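Local coordinates for protein LIN-41 (Caenorhabditis elegans, PDB 4UMG) that controls the onset of developmental plasticity as a TRIM-NHL protein, here represented by its immunoglobulin-like filamin domain, at residues 3-15 and 28-40. Numbering follows the deposited sequence.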
loop_
_atom_site.group_PDB
_atom_site.type_symbol
_atom_site.label_atom_id
_atom_site.label_comp_id
_atom_site.label_asym_id
_atom_site.label_seq_id
_atom_site.Cartn_x
_atom_site.Cartn_y
_atom_site.Cartn_z
ATOM N N SER A 3 -14.655 -3.228 15.566
ATOM C CA SER A 3 -14.521 -1.770 15.564
ATOM C C SER A 3 -13.890 -1.234 14.267
ATOM O O SER A 3 -13.808 -0.016 14.069
ATOM C CB SER A 3 -13.735 -1.301 16.787
ATOM O OG SER A 3 -13.658 0.115 16.837
ATOM N N GLY A 4 -13.476 -2.145 13.391
ATOM C CA GLY A 4 -12.879 -1.796 12.110
ATOM C C GLY A 4 -11.407 -1.442 12.194
ATOM O O GLY A 4 -10.859 -1.367 13.298
ATOM N N PRO A 5 -10.736 -1.209 11.044
ATOM C CA PRO A 5 -9.300 -0.899 11.087
ATOM C C PRO A 5 -8.998 0.479 11.667
ATOM O O PRO A 5 -9.859 1.362 11.670
ATOM C CB PRO A 5 -8.871 -1.029 9.625
ATOM C CG PRO A 5 -10.100 -0.663 8.848
ATOM C CD PRO A 5 -11.234 -1.243 9.648
ATOM N N CYS A 6 -7.784 0.631 12.202
ATOM C CA CYS A 6 -7.300 1.849 12.836
ATOM C C CYS A 6 -6.077 2.263 12.046
ATOM O O CYS A 6 -5.128 1.497 11.933
ATOM C CB CYS A 6 -6.965 1.572 14.300
ATOM S SG CYS A 6 -6.044 2.889 15.119
ATOM N N ALA A 7 -6.083 3.482 11.499
ATOM C CA ALA A 7 -4.963 3.915 10.691
ATOM C C ALA A 7 -3.595 3.856 11.397
ATOM O O ALA A 7 -2.641 3.311 10.835
ATOM C CB ALA A 7 -5.222 5.322 10.153
ATOM N N LYS A 8 -3.488 4.405 12.602
ATOM C CA LYS A 8 -2.210 4.442 13.321
ATOM C C LYS A 8 -1.649 3.087 13.665
ATOM O O LYS A 8 -0.431 2.962 13.828
ATOM C CB LYS A 8 -2.281 5.335 14.573
ATOM C CG LYS A 8 -3.179 4.885 15.695
ATOM C CD LYS A 8 -3.317 6.041 16.679
ATOM C CE LYS A 8 -4.229 5.732 17.835
ATOM N NZ LYS A 8 -4.193 6.870 18.800
ATOM N N ASN A 9 -2.525 2.061 13.799
ATOM C CA ASN A 9 -2.066 0.725 14.147
ATOM C C ASN A 9 -1.832 -0.172 12.940
ATOM O O ASN A 9 -1.318 -1.287 13.099
ATOM C CB ASN A 9 -3.042 0.013 15.123
ATOM C CG ASN A 9 -3.104 0.666 16.504
ATOM O OD1 ASN A 9 -2.308 1.558 16.859
ATOM N ND2 ASN A 9 -4.069 0.266 17.309
ATOM N N SER A 10 -2.279 0.272 11.759
ATOM C CA SER A 10 -2.133 -0.456 10.487
ATOM C C SER A 10 -0.803 -0.089 9.832
ATOM O O SER A 10 -0.347 1.051 9.951
ATOM C CB SER A 10 -3.316 -0.184 9.564
ATOM O OG SER A 10 -4.482 -0.640 10.235
ATOM N N SER A 11 -0.148 -1.052 9.174
ATOM C CA SER A 11 1.160 -0.777 8.589
ATOM C C SER A 11 1.472 -1.657 7.407
ATOM O O SER A 11 0.906 -2.740 7.274
ATOM C CB SER A 11 2.249 -1.014 9.638
ATOM O OG SER A 11 2.173 -2.343 10.125
ATOM N N ILE A 12 2.474 -1.256 6.628
ATOM C CA ILE A 12 2.971 -2.076 5.515
ATOM C C ILE A 12 3.876 -3.148 6.136
ATOM O O ILE A 12 4.642 -2.851 7.062
ATOM C CB ILE A 12 3.731 -1.207 4.478
ATOM C CG1 ILE A 12 2.823 -0.113 3.859
ATOM C CG2 ILE A 12 4.413 -2.083 3.406
ATOM C CD1 ILE A 12 3.579 1.095 3.221
ATOM N N VAL A 13 3.775 -4.382 5.631
ATOM C CA VAL A 13 4.571 -5.528 6.089
ATOM C C VAL A 13 5.947 -5.481 5.396
ATOM O O VAL A 13 6.035 -5.656 4.178
ATOM C CB VAL A 13 3.829 -6.868 5.834
ATOM C CG1 VAL A 13 4.671 -8.076 6.267
ATOM C CG2 VAL A 13 2.475 -6.887 6.532
ATOM N N GLY A 14 6.991 -5.219 6.176
ATOM C CA GLY A 14 8.371 -5.168 5.695
ATOM C C GLY A 14 8.728 -3.905 4.935
ATOM O O GLY A 14 7.915 -2.976 4.827
ATOM N N ASP A 15 9.970 -3.850 4.431
ATOM C CA ASP A 15 10.451 -2.702 3.657
ATOM C C ASP A 15 10.722 -3.053 2.186
ATOM O O ASP A 15 11.292 -2.234 1.465
ATOM C CB ASP A 15 11.676 -2.045 4.326
ATOM C CG ASP A 15 11.377 -1.360 5.642
ATOM O OD1 ASP A 15 10.898 -0.205 5.613
ATOM O OD2 ASP A 15 11.668 -1.959 6.701
ATOM N N ILE A 28 2.384 -5.322 -2.515
ATOM C CA ILE A 28 2.747 -4.780 -1.204
ATOM C C ILE A 28 1.703 -5.329 -0.243
ATOM O O ILE A 28 0.514 -5.303 -0.565
ATOM C CB ILE A 28 2.768 -3.229 -1.197
ATOM C CG1 ILE A 28 3.734 -2.662 -2.273
ATOM C CG2 ILE A 28 3.110 -2.680 0.213
ATOM C CD1 ILE A 28 3.457 -1.139 -2.536
ATOM N N TYR A 29 2.133 -5.821 0.931
ATOM C CA TYR A 29 1.195 -6.367 1.907
ATOM C C TYR A 29 1.021 -5.395 3.046
ATOM O O TYR A 29 2.005 -4.824 3.503
ATOM C CB TYR A 29 1.676 -7.722 2.432
ATOM C CG TYR A 29 1.627 -8.793 1.374
ATOM C CD1 TYR A 29 0.426 -9.408 1.035
ATOM C CD2 TYR A 29 2.767 -9.150 0.661
ATOM C CE1 TYR A 29 0.376 -10.417 0.079
ATOM C CE2 TYR A 29 2.722 -10.131 -0.328
ATOM C CZ TYR A 29 1.522 -10.755 -0.621
ATOM O OH TYR A 29 1.462 -11.741 -1.577
ATOM N N VAL A 30 -0.242 -5.147 3.442
ATOM C CA VAL A 30 -0.622 -4.217 4.517
ATOM C C VAL A 30 -1.349 -4.977 5.636
ATOM O O VAL A 30 -2.244 -5.778 5.373
ATOM C CB VAL A 30 -1.456 -3.031 3.963
ATOM C CG1 VAL A 30 -1.883 -2.070 5.071
ATOM C CG2 VAL A 30 -0.687 -2.281 2.877
ATOM N N GLN A 31 -0.907 -4.775 6.878
ATOM C CA GLN A 31 -1.500 -5.452 8.014
ATOM C C GLN A 31 -2.464 -4.475 8.655
ATOM O O GLN A 31 -2.029 -3.421 9.112
ATOM C CB GLN A 31 -0.377 -5.820 8.995
ATOM C CG GLN A 31 -0.805 -6.667 10.171
ATOM C CD GLN A 31 -1.268 -8.034 9.772
ATOM O OE1 GLN A 31 -2.462 -8.255 9.530
ATOM N NE2 GLN A 31 -0.359 -9.001 9.806
ATOM N N LEU A 32 -3.764 -4.794 8.637
ATOM C CA LEU A 32 -4.781 -3.942 9.247
ATOM C C LEU A 32 -5.020 -4.413 10.672
ATOM O O LEU A 32 -5.178 -5.615 10.935
ATOM C CB LEU A 32 -6.096 -3.987 8.467
ATOM C CG LEU A 32 -6.050 -3.552 6.978
ATOM C CD1 LEU A 32 -7.374 -3.787 6.317
ATOM C CD2 LEU A 32 -5.683 -2.063 6.818
ATOM N N ARG A 33 -5.001 -3.476 11.589
ATOM C CA ARG A 33 -5.240 -3.740 13.006
ATOM C C ARG A 33 -6.273 -2.766 13.507
ATOM O O ARG A 33 -6.308 -1.627 13.003
ATOM C CB ARG A 33 -3.948 -3.546 13.846
ATOM C CG ARG A 33 -2.854 -4.602 13.503
ATOM C CD ARG A 33 -1.632 -4.440 14.399
ATOM N NE ARG A 33 -0.525 -5.320 14.004
ATOM C CZ ARG A 33 -0.257 -6.491 14.579
ATOM N NH1 ARG A 33 -1.015 -6.941 15.569
ATOM N NH2 ARG A 33 0.755 -7.234 14.148
ATOM N N ASP A 34 -7.087 -3.178 14.490
ATOM C CA ASP A 34 -8.078 -2.272 15.091
ATOM C C ASP A 34 -7.408 -1.367 16.144
ATOM O O ASP A 34 -6.190 -1.428 16.301
ATOM C CB ASP A 34 -9.219 -3.056 15.731
ATOM C CG ASP A 34 -8.804 -4.060 16.805
ATOM O OD1 ASP A 34 -7.763 -3.836 17.469
ATOM O OD2 ASP A 34 -9.512 -5.071 16.976
ATOM N N ALA A 35 -8.209 -0.525 16.847
ATOM C CA ALA A 35 -7.727 0.412 17.879
ATOM C C ALA A 35 -6.972 -0.294 19.019
ATOM O O ALA A 35 -6.145 0.320 19.684
ATOM C CB ALA A 35 -8.895 1.214 18.445
ATOM N N CYS A 36 -7.291 -1.578 19.277
ATOM C CA CYS A 36 -6.660 -2.370 20.331
ATOM C C CYS A 36 -5.351 -3.030 19.872
ATOM O O CYS A 36 -4.637 -3.627 20.687
ATOM C CB CYS A 36 -7.652 -3.406 20.860
ATOM S SG CYS A 36 -9.172 -2.675 21.508
ATOM N N GLY A 37 -5.055 -2.951 18.579
ATOM C CA GLY A 37 -3.854 -3.553 18.035
ATOM C C GLY A 37 -4.071 -4.968 17.562
ATOM O O GLY A 37 -3.118 -5.630 17.140
ATOM N N ASP A 38 -5.316 -5.438 17.638
ATOM C CA ASP A 38 -5.637 -6.808 17.196
ATOM C C ASP A 38 -5.755 -6.856 15.679
ATOM O O ASP A 38 -6.313 -5.951 15.083
ATOM C CB ASP A 38 -6.964 -7.291 17.807
ATOM C CG ASP A 38 -6.926 -7.558 19.306
ATOM O OD1 ASP A 38 -6.007 -8.269 19.759
ATOM O OD2 ASP A 38 -7.846 -7.114 20.002
ATOM N N LEU A 39 -5.316 -7.955 15.053
ATOM C CA LEU A 39 -5.447 -8.055 13.586
ATOM C C LEU A 39 -6.930 -8.179 13.244
ATOM O O LEU A 39 -7.656 -8.804 14.026
ATOM C CB LEU A 39 -4.711 -9.312 13.050
ATOM C CG LEU A 39 -3.228 -9.465 13.373
ATOM C CD1 LEU A 39 -2.691 -10.739 12.815
ATOM C CD2 LEU A 39 -2.441 -8.375 12.791
ATOM N N LEU A 40 -7.392 -7.588 12.101
ATOM C CA LEU A 40 -8.806 -7.724 11.735
ATOM C C LEU A 40 -9.164 -9.191 11.530
ATOM O O LEU A 40 -8.322 -9.949 11.058
ATOM C CB LEU A 40 -9.176 -6.905 10.498
ATOM C CG LEU A 40 -9.180 -5.391 10.616
ATOM C CD1 LEU A 40 -9.722 -4.773 9.346
ATOM C CD2 LEU A 40 -10.013 -4.917 11.799
HETATM O O HOH W 1 -10.694 -0.068 15.650
HETATM O O HOH W 2 0.480 -3.199 12.068
HETATM O O HOH W 3 4.809 -5.964 1.729
#
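With CG anti to the carbonyl carbon (chi1 -67°), Asn-9 directs its amide at the Asp-34 to Gly-37 type I turn, where ND2 donates to Asp-34 O at 2.9 Å; this acceptor lies near the amide plane and also receives the turn's own bond from Gly-37 N. The same turn of the first torsion in Ser-10 (chi1 -61°) carries OG to the backbone of Arg-33, whose N reaches OG at 3.2 Å in a nearly straight hydrogen bond (167° at the hydrogen). The hydroxyl gives its own proton to Cys-6 O from above the carbonyl plane, so one buried oxygen ties the bend after Cys-6, where residues 7-9 take helical backbone angles without regular helical bonds, to the facing chain. With an alanine here that oxygen is gone, and Arg-33 N and Cys-6 O would probably lose their shared partner. The amide of Cys-6 adds a second link, its N hydrogen-bonded to Arg-33 O at 2.8 Å. Arg-33 runs extended past Asn-9 O, with CD 3.4 Å from it; a water joins Arg-33 NE, Asn-9 O and Ser-11 OG. Further along, Ser-11 and Gln-31 form an antiparallel hydrogen-bonded pair (Gln-31 N to Ser-11 O 2.8 Å), and Val-13 N meets Tyr-29 O at 2.8 Å. On the inward face, Ile-12 CG2 presses tightly on Ile-28 CG2 at 3.5 Å. Leu-40 CD1 lies against the Pro-5 ring. Strand 11-12 is an edge strand within this chain of the filamin beta-sandwich, antiparallel to strand 26-31, which pairs in turn with strand 96-101; Ile-12 and Val-30 face Ile-113 of strand 107-115, and the Ser-10 backbone hydrogen-bonds to Ser-121 of strand 118-130.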